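Local coordinates for EXOU (Pseudomonas aeruginosa, PDB 4AKX), which acts as a cytotoxic type III secretion toxin with a patatin-like phospholipase domain and is held in complex with its chaperone SpcU, at residues A490-L494 against S516-L521; A90-A95 against L427-Q432. All coordinates share one frame. Residue numbers count along the deposited sequence, not the author numbering.

Contact 1 (A490-L494 against S516-L521); sequences AFTEL and SALQRL
Two helical segments, 490-494 and 516-521, run side by side and nearly antiparallel, with 163° between their N-to-C directions, a signed crossing of -163° and axes 8.8 Å apart at closest. In register, Leu494 faces Ala517, their CA atoms 5.2 Å apart. Backbone bonds within the helices include Leu494 N to Ala490 O at 2.9 Å and Leu521 N to Ala517 O at 3.0 Å; Arg520 N is shared between Ala517 O (2.9 Å) and, weakly, Ser516 O (3.1 Å). Phe491 O also accepts from Thr495 OG1. Alanines permit this spacing, since a methyl adds little bulk: Ala517 CB lies 3.7 Å from Leu494 CA, and Ala490 CB 3.4 Å from Leu521 CD2. The pair is an antiparallel helical hairpin in the middle helical domain of the toxin; helix 528-537 packs beside it, its Leu534 touching Phe491. Leu521 (chi1 m, chi2 t) reaches between the helices, CD1 standing 3.8 Å from Phe491 CE1 and 4.3 Å from Leu494 CD2, while its CD2 lies over one face of the Phe491 ring. On the more open flank charges replace hydrocarbon. Glu493, extended with chi1 and chi2 both t, brings OE2 to 3.4 Å from Arg520 NE, a salt bridge whose N-H...O bond is weak, with OE2 at the guanidinium edge, near its plane. Ser516 OG, by contrast, is hydrogen-bonded within its own helix to Glu512 O.

Contact 2 (A90-A95 against L427-Q432); sequences AAYPGA and LQERLQ
Leu431 (chi1 t, chi2 p) lays its CD2 methyl over the turn of 90-95, 3.2 Å from Ala91 O, 3.5 Å from Ala95 N and 3.8 Å from Ala95 CB. Residues 427-432 are helical; the backbone of 90-92 already turns with helical torsions but lacks the helix's repeating hydrogen bonds, and leads into helix 93-102, with Gly94 N bonded to Ala91 O at 2.7 Å. The nearest CA atoms, those of Gly94 and Gln428, are 3.8 Å apart. Only glycine fits here, because an ideal CB on Gly94 would lie 2.6 Å from Leu431 CB, a clash. Gly94 CA instead makes a CA-H...O contact with Gln428 O at 3.4 Å. Residues 90-95 belong to the patatin-like phospholipase region, and here helix 423-441 packs on the start of helix 93-102, beside strand 343-348, whose Leu347 touches both Leu431 and Ala95. Gln428, long enough to reach past the turn (chi1 m, chi2 t), gives a weak hydrogen bond from NE2 to Ala90 O at 3.1 Å. Small Ala91 lets its CB come 3.9 Å from Leu427 CB.

Overall arrangement
From the N terminus, the chain passes strand 77-82 and enters contact 2 at residues 90-95. It then builds most of the mixed sheet and its helices before helix 423-441 returns, so that contact 2 closes a loop with 331 residues between its segments. Strand 446-451 follows, pairing with strand 68-73 in the antiparallel sheet, and the chain goes on into the middle helical domain. There contact 1 joins helix 474-502 to helix 512-524 across just 21 residues. The two closures are in series, neither nested nor crossed. The centres of contact 1 and contact 2 are about 53 Å apart, on opposite sides of the chain's centre. Contact 2 ties the patatin-like 90-95 to helix 423-441, contact 1 two helices of the middle helical domain.

Contact 1 (A490-L494 against S516-L521)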
# COMPACT_ATOMS: atom_id res chain seq x y z
N ALA B 490 -11.62 54.06 -11.69
CA ALA B 490 -12.70 53.56 -10.83
C ALA B 490 -12.22 53.28 -9.43
O ALA B 490 -12.99 53.41 -8.49
CB ALA B 490 -13.29 52.32 -11.41
N PHE B 491 -10.95 52.90 -9.31
CA PHE B 491 -10.36 52.60 -8.03
C PHE B 491 -10.08 53.85 -7.23
O PHE B 491 -10.17 53.84 -6.00
CB PHE B 491 -9.09 51.87 -8.25
CG PHE B 491 -9.25 50.42 -8.48
CD1 PHE B 491 -10.11 49.67 -7.68
CD2 PHE B 491 -8.48 49.77 -9.41
CE1 PHE B 491 -10.19 48.29 -7.84
CE2 PHE B 491 -8.54 48.40 -9.56
CZ PHE B 491 -9.41 47.67 -8.80
N THR B 492 -9.71 54.94 -7.91
CA THR B 492 -9.61 56.22 -7.20
C THR B 492 -11.00 56.70 -6.79
O THR B 492 -11.20 57.23 -5.68
CB THR B 492 -8.96 57.28 -8.10
OG1 THR B 492 -7.62 56.89 -8.38
CG2 THR B 492 -8.98 58.65 -7.43
N GLU B 493 -11.95 56.53 -7.72
CA GLU B 493 -13.30 57.07 -7.57
C GLU B 493 -13.94 56.41 -6.34
O GLU B 493 -14.53 57.07 -5.48
CB GLU B 493 -14.09 56.81 -8.86
CG GLU B 493 -15.56 57.20 -8.82
CD GLU B 493 -16.33 56.79 -10.10
OE1 GLU B 493 -15.68 56.46 -11.13
OE2 GLU B 493 -17.60 56.80 -10.07
N LEU B 494 -13.67 55.11 -6.20
CA LEU B 494 -14.09 54.34 -5.05
C LEU B 494 -13.42 54.76 -3.77
O LEU B 494 -13.97 54.60 -2.72
CB LEU B 494 -13.81 52.87 -5.29
CG LEU B 494 -14.15 51.90 -4.16
CD1 LEU B 494 -15.64 51.88 -3.91
CD2 LEU B 494 -13.65 50.50 -4.51
N SER B 516 -21.75 53.35 -7.03
CA SER B 516 -21.55 53.81 -8.38
C SER B 516 -20.22 53.36 -8.89
O SER B 516 -20.08 52.98 -10.07
CB SER B 516 -21.60 55.29 -8.42
OG SER B 516 -22.83 55.70 -7.87
N ALA B 517 -19.21 53.41 -8.02
CA ALA B 517 -17.88 53.01 -8.42
C ALA B 517 -17.82 51.51 -8.50
O ALA B 517 -17.18 50.97 -9.37
CB ALA B 517 -16.84 53.54 -7.45
N LEU B 518 -18.47 50.82 -7.56
CA LEU B 518 -18.53 49.37 -7.65
C LEU B 518 -19.26 48.94 -8.92
O LEU B 518 -18.90 47.94 -9.56
CB LEU B 518 -19.14 48.76 -6.41
CG LEU B 518 -18.23 48.82 -5.20
CD1 LEU B 518 -18.98 48.68 -3.90
CD2 LEU B 518 -17.19 47.73 -5.35
N GLN B 519 -20.22 49.76 -9.35
CA GLN B 519 -20.87 49.56 -10.65
C GLN B 519 -19.93 49.74 -11.83
O GLN B 519 -20.11 49.11 -12.86
CB GLN B 519 -22.08 50.45 -10.80
CG GLN B 519 -23.16 49.98 -9.86
CD GLN B 519 -24.38 50.85 -9.85
OE1 GLN B 519 -24.41 51.90 -10.47
NE2 GLN B 519 -25.41 50.40 -9.17
N ARG B 520 -18.95 50.61 -11.68
CA ARG B 520 -18.09 50.92 -12.78
C ARG B 520 -17.08 49.82 -12.92
O ARG B 520 -16.68 49.46 -14.03
CB ARG B 520 -17.41 52.26 -12.58
CG ARG B 520 -18.18 53.40 -13.19
CD ARG B 520 -17.42 54.70 -13.12
NE ARG B 520 -18.35 55.83 -13.22
CZ ARG B 520 -18.98 56.17 -14.34
NH1 ARG B 520 -18.80 55.47 -15.45
NH2 ARG B 520 -19.81 57.20 -14.33
N LEU B 521 -16.69 49.27 -11.78
CA LEU B 521 -15.78 48.14 -11.73
C LEU B 521 -16.49 46.91 -12.22
O LEU B 521 -15.93 46.18 -13.03
CB LEU B 521 -15.30 47.89 -10.31
CG LEU B 521 -14.36 48.93 -9.74
CD1 LEU B 521 -13.98 48.52 -8.32
CD2 LEU B 521 -13.15 48.99 -10.64

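Contact 2 (A90-A95 against L427-Q432)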
# COMPACT_ATOMS: atom_id res chain seq x y z
N ALA B 90 34.30 36.01 6.83
CA ALA B 90 35.38 36.88 6.36
C ALA B 90 35.48 36.84 4.84
O ALA B 90 36.26 37.58 4.24
CB ALA B 90 36.70 36.48 6.99
N ALA B 91 34.69 35.95 4.23
CA ALA B 91 34.55 35.88 2.78
C ALA B 91 33.52 36.90 2.30
O ALA B 91 33.63 37.44 1.19
CB ALA B 91 34.16 34.48 2.35
N TYR B 92 32.57 37.19 3.19
CA TYR B 92 31.38 38.01 2.89
C TYR B 92 31.64 39.32 2.13
O TYR B 92 30.84 39.69 1.27
CB TYR B 92 30.60 38.30 4.17
CG TYR B 92 29.65 37.21 4.62
CD1 TYR B 92 28.91 36.46 3.70
CD2 TYR B 92 29.44 36.95 5.98
CE1 TYR B 92 28.02 35.47 4.12
CE2 TYR B 92 28.56 35.97 6.41
CZ TYR B 92 27.85 35.23 5.47
OH TYR B 92 26.98 34.26 5.90
N PRO B 93 32.74 40.04 2.46
CA PRO B 93 33.02 41.29 1.74
C PRO B 93 33.44 41.09 0.28
O PRO B 93 33.46 42.06 -0.48
CB PRO B 93 34.18 41.90 2.54
CG PRO B 93 34.10 41.26 3.88
CD PRO B 93 33.62 39.87 3.63
N GLY B 94 33.78 39.85 -0.09
CA GLY B 94 33.95 39.51 -1.50
C GLY B 94 32.73 39.92 -2.32
O GLY B 94 32.83 40.73 -3.25
N ALA B 95 31.57 39.39 -1.93
CA ALA B 95 30.30 39.74 -2.55
C ALA B 95 30.02 41.24 -2.48
O ALA B 95 29.59 41.84 -3.46
CB ALA B 95 29.17 38.97 -1.90
N LEU B 427 39.64 34.47 -0.09
CA LEU B 427 38.21 34.24 -0.00
C LEU B 427 37.39 35.45 -0.44
O LEU B 427 36.31 35.29 -1.03
CB LEU B 427 37.84 33.80 1.41
CG LEU B 427 37.94 32.28 1.66
CD1 LEU B 427 39.18 31.62 1.03
CD2 LEU B 427 37.84 31.97 3.16
N GLN B 428 37.89 36.65 -0.19
CA GLN B 428 37.24 37.86 -0.68
C GLN B 428 37.51 38.07 -2.18
O GLN B 428 37.02 39.04 -2.77
CB GLN B 428 37.68 39.09 0.12
CG GLN B 428 37.19 39.13 1.56
CD GLN B 428 37.96 40.13 2.43
OE1 GLN B 428 38.96 40.71 2.00
NE2 GLN B 428 37.50 40.31 3.66
N GLU B 429 38.29 37.17 -2.79
CA GLU B 429 38.52 37.19 -4.25
C GLU B 429 37.72 36.10 -4.99
O GLU B 429 37.09 36.38 -6.02
CB GLU B 429 40.01 37.04 -4.57
CG GLU B 429 40.37 37.30 -6.03
CD GLU B 429 41.41 36.32 -6.59
OE1 GLU B 429 41.88 35.39 -5.83
OE2 GLU B 429 41.77 36.48 -7.78
N ARG B 430 37.77 34.87 -4.48
CA ARG B 430 36.93 33.78 -4.99
C ARG B 430 35.46 34.19 -5.06
O ARG B 430 34.78 33.98 -6.07
CB ARG B 430 37.09 32.52 -4.13
CG ARG B 430 38.46 31.85 -4.23
CD ARG B 430 38.65 30.78 -3.15
NE ARG B 430 38.26 29.44 -3.59
CZ ARG B 430 39.10 28.40 -3.71
NH1 ARG B 430 40.39 28.51 -3.42
NH2 ARG B 430 38.63 27.23 -4.13
N LEU B 431 34.97 34.81 -3.98
CA LEU B 431 33.60 35.30 -3.90
C LEU B 431 33.36 36.44 -4.86
O LEU B 431 32.47 36.37 -5.71
CB LEU B 431 33.26 35.76 -2.49
CG LEU B 431 31.75 35.88 -2.24
CD1 LEU B 431 31.04 34.63 -2.75
CD2 LEU B 431 31.45 36.11 -0.77
N GLN B 432 34.14 37.50 -4.73
CA GLN B 432 34.11 38.57 -5.70
C GLN B 432 33.83 38.01 -7.09
O GLN B 432 32.90 38.45 -7.75
CB GLN B 432 35.44 39.32 -5.67
CG GLN B 432 35.58 40.43 -6.70
CD GLN B 432 34.81 41.67 -6.32
OE1 GLN B 432 34.93 42.16 -5.21
NE2 GLN B 432 34.01 42.18 -7.25